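Local coordinates for interferon gamma (Paralichthys olivaceus, PDB 6F1E), which is a homodimeric type II interferon, a cytokine that binds interferon gamma receptor 1 and activates macrophages and neutrophils, at the interface of chains A and B. Numbering follows the deposited sequence. Chains: chain A/B, Interferon gamma.

The interface of chains A and B. Residues chain A 14-15, 17-20, 25, 62; chain B 129-130, 133-134, 136-137.
Helix 129-150 of chain B packs against the end of helix 5-17 of chain A, the loop after it, the short helix 22-25 and A:Met62 of helix 41-64, in an interface of the intertwined homodimer. The packing is tight around B:Ser133. Its OG lies anti to the backbone N (chi1 177°) and donates to the backbone carbonyl A:Tyr18 O at 2.8 Å, from above the carbonyl plane. The same OG accepts from A:Arg25 NH2 at 2.7 Å, a bent bond. A:Arg25 NH1 reaches the backbone carbonyl B:Ser133 O at 3.1 Å, nearly straight and in the guanidinium plane. Two nitrogens thus grip one serine end-on and fix the rotation of the guanidinium. B:Trp137 CE3 covers one guanidinium face and A:Ile20 CD1 the other. The guanidinium and indole planes are 24° apart, and A:Arg25 CD sits over the six-membered ring, 3.9 Å from its centroid. The indole may help stabilise the arginine charge.

On the apolar flank, B:Leu136 CD2 meets the A:Tyr18 ring at CD2, 3.5 Å away, and also touches A:Met62 CE. B:Phe129, with CG anti to the backbone N, brings CE1 to 3.5 Å from A:Tyr18 CD1. The edge of the B:Phe129 ring faces the carbonyls A:His17 O and A:Asn19 O. A:Ile20 CG2 meets B:Ile130 CD1, the two side chains crossing obliquely.

Contacts of A:Leu15 are looser: CD1 stays 4.0 Å from B:Trp137 CE3, and CD2 slides past B:Leu136. The aliphatic part of B:Lys134, bent at chi3, passes close to the backbone carbonyl of A:Arg25, but NZ stays 3.6 Å from A:Arg25 O, loosely placed. This patch and its two-fold twin help hold the chains together as the interferon gamma dimer.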
loop_
_atom_site.group_PDB
_atom_site.type_symbol
_atom_site.label_atom_id
_atom_site.label_comp_id
_atom_site.label_asym_id
_atom_site.label_seq_id
_atom_site.Cartn_x
_atom_site.Cartn_y
_atom_site.Cartn_z
ATOM N N LEU A 14 -17.964 22.927 -6.949
ATOM C CA LEU A 14 -18.213 21.479 -7.061
ATOM C C LEU A 14 -19.175 20.923 -6.009
ATOM O O LEU A 14 -20.011 20.034 -6.299
ATOM C CB LEU A 14 -16.906 20.716 -7.032
ATOM C CG LEU A 14 -16.250 20.796 -8.401
ATOM C CD1 LEU A 14 -14.752 20.633 -8.205
ATOM C CD2 LEU A 14 -16.826 19.747 -9.355
ATOM N N LEU A 15 -19.055 21.453 -4.798
ATOM C CA LEU A 15 -19.875 20.982 -3.693
ATOM C C LEU A 15 -21.364 21.281 -3.897
ATOM O O LEU A 15 -22.215 20.586 -3.345
ATOM C CB LEU A 15 -19.343 21.537 -2.370
ATOM C CG LEU A 15 -18.026 20.870 -1.927
ATOM C CD1 LEU A 15 -17.291 21.731 -0.901
ATOM C CD2 LEU A 15 -18.280 19.451 -1.420
ATOM N N HIS A 17 -22.994 20.652 -6.832
ATOM C CA HIS A 17 -23.512 19.443 -7.500
ATOM C C HIS A 17 -23.403 18.249 -6.568
ATOM O O HIS A 17 -24.206 17.327 -6.666
ATOM C CB HIS A 17 -22.745 19.157 -8.813
ATOM C CG HIS A 17 -23.134 17.874 -9.516
ATOM N ND1 HIS A 17 -24.045 17.833 -10.550
ATOM C CD2 HIS A 17 -22.691 16.598 -9.365
ATOM C CE1 HIS A 17 -24.170 16.587 -10.981
ATOM N NE2 HIS A 17 -23.355 15.817 -10.283
ATOM N N TYR A 18 -22.378 18.243 -5.704
ATOM C CA TYR A 18 -22.052 17.076 -4.862
ATOM C C TYR A 18 -22.496 17.390 -3.447
ATOM O O TYR A 18 -21.683 17.656 -2.556
ATOM C CB TYR A 18 -20.564 16.755 -4.953
ATOM C CG TYR A 18 -20.184 16.114 -6.261
ATOM C CD1 TYR A 18 -20.578 14.805 -6.538
ATOM C CD2 TYR A 18 -19.467 16.809 -7.248
ATOM C CE1 TYR A 18 -20.251 14.187 -7.739
ATOM C CE2 TYR A 18 -19.140 16.189 -8.462
ATOM C CZ TYR A 18 -19.538 14.872 -8.695
ATOM O OH TYR A 18 -19.247 14.201 -9.856
ATOM N N ASN A 19 -23.815 17.373 -3.280
ATOM C CA ASN A 19 -24.497 17.984 -2.145
ATOM C C ASN A 19 -24.962 16.886 -1.256
ATOM O O ASN A 19 -25.597 15.944 -1.738
ATOM C CB ASN A 19 -25.726 18.756 -2.612
ATOM C CG ASN A 19 -26.086 19.866 -1.666
ATOM O OD1 ASN A 19 -26.331 19.634 -0.479
ATOM N ND2 ASN A 19 -26.089 21.095 -2.178
ATOM N N ILE A 20 -24.651 16.977 0.033
ATOM C CA ILE A 20 -25.130 15.967 0.967
ATOM C C ILE A 20 -25.495 16.604 2.276
ATOM O O ILE A 20 -25.122 17.761 2.544
ATOM C CB ILE A 20 -24.107 14.832 1.184
ATOM C CG1 ILE A 20 -22.754 15.379 1.635
ATOM C CG2 ILE A 20 -23.949 13.996 -0.089
ATOM C CD1 ILE A 20 -21.930 14.337 2.342
ATOM N N ARG A 25 -22.451 13.598 6.115
ATOM C CA ARG A 25 -21.106 14.126 5.914
ATOM C C ARG A 25 -20.319 13.949 7.201
ATOM O O ARG A 25 -19.221 13.407 7.176
ATOM C CB ARG A 25 -21.176 15.631 5.527
ATOM C CG ARG A 25 -19.851 16.423 5.511
ATOM C CD ARG A 25 -19.952 17.868 4.940
ATOM N NE ARG A 25 -20.408 17.915 3.546
ATOM C CZ ARG A 25 -19.737 17.425 2.479
ATOM N NH1 ARG A 25 -18.565 16.823 2.592
ATOM N NH2 ARG A 25 -20.245 17.521 1.252
ATOM N N MET A 62 -15.564 10.158 -10.816
ATOM C CA MET A 62 -16.504 11.243 -10.808
ATOM C C MET A 62 -16.681 11.795 -12.218
ATOM O O MET A 62 -17.756 12.257 -12.556
ATOM C CB MET A 62 -16.050 12.339 -9.829
ATOM C CG MET A 62 -16.127 11.913 -8.362
ATOM S SD MET A 62 -15.321 13.051 -7.229
ATOM C CE MET A 62 -16.488 14.389 -7.042
ATOM N N PHE B 129 -21.585 8.102 -3.961
ATOM C CA PHE B 129 -21.807 9.562 -3.996
ATOM C C PHE B 129 -21.423 10.292 -2.677
ATOM O O PHE B 129 -20.818 11.380 -2.721
ATOM C CB PHE B 129 -23.269 9.863 -4.363
ATOM C CG PHE B 129 -23.545 11.328 -4.670
ATOM C CD1 PHE B 129 -23.409 11.828 -5.967
ATOM C CD2 PHE B 129 -23.959 12.214 -3.664
ATOM C CE1 PHE B 129 -23.674 13.169 -6.255
ATOM C CE2 PHE B 129 -24.215 13.568 -3.951
ATOM C CZ PHE B 129 -24.076 14.039 -5.245
ATOM N N ILE B 130 -21.750 9.706 -1.517
ATOM C CA ILE B 130 -21.452 10.361 -0.211
ATOM C C ILE B 130 -19.928 10.510 0.010
ATOM O O ILE B 130 -19.420 11.586 0.393
ATOM C CB ILE B 130 -22.019 9.572 1.008
ATOM C CG1 ILE B 130 -23.559 9.363 0.930
ATOM C CG2 ILE B 130 -21.635 10.271 2.321
ATOM C CD1 ILE B 130 -24.400 10.607 0.815
ATOM N N SER B 133 -18.378 13.060 -2.183
ATOM C CA SER B 133 -18.615 14.391 -1.686
ATOM C C SER B 133 -17.884 14.639 -0.415
ATOM O O SER B 133 -17.569 15.794 -0.129
ATOM C CB SER B 133 -20.098 14.621 -1.420
ATOM O OG SER B 133 -20.279 15.928 -0.872
ATOM N N LYS B 134 -17.672 13.588 0.385
ATOM C CA LYS B 134 -16.854 13.727 1.618
ATOM C C LYS B 134 -15.379 13.982 1.266
ATOM O O LYS B 134 -14.784 14.952 1.736
ATOM C CB LYS B 134 -17.016 12.519 2.560
ATOM C CG LYS B 134 -18.343 12.526 3.324
ATOM C CD LYS B 134 -18.601 11.222 4.064
ATOM C CE LYS B 134 -17.811 11.175 5.358
ATOM N NZ LYS B 134 -18.334 10.075 6.223
ATOM N N LEU B 136 -14.292 15.174 -1.551
ATOM C CA LEU B 136 -14.291 16.527 -2.138
ATOM C C LEU B 136 -14.109 17.596 -1.077
ATOM O O LEU B 136 -13.213 18.449 -1.197
ATOM C CB LEU B 136 -15.576 16.785 -2.906
ATOM C CG LEU B 136 -15.567 17.558 -4.226
ATOM C CD1 LEU B 136 -14.374 17.191 -5.093
ATOM C CD2 LEU B 136 -16.878 17.278 -4.977
ATOM N N TRP B 137 -14.911 17.530 -0.010
ATOM C CA TRP B 137 -14.745 18.474 1.108
ATOM C C TRP B 137 -13.361 18.365 1.807
ATOM O O TRP B 137 -12.844 19.345 2.305
ATOM C CB TRP B 137 -15.841 18.220 2.105
ATOM C CG TRP B 137 -15.932 19.156 3.257
ATOM C CD1 TRP B 137 -15.078 19.272 4.338
ATOM C CD2 TRP B 137 -17.003 20.069 3.494
ATOM N NE1 TRP B 137 -15.549 20.242 5.205
ATOM C CE2 TRP B 137 -16.730 20.735 4.711
ATOM C CE3 TRP B 137 -18.162 20.404 2.773
ATOM C CZ2 TRP B 137 -17.579 21.709 5.229
ATOM C CZ3 TRP B 137 -19.014 21.376 3.287
ATOM C CH2 TRP B 137 -18.716 22.023 4.506
#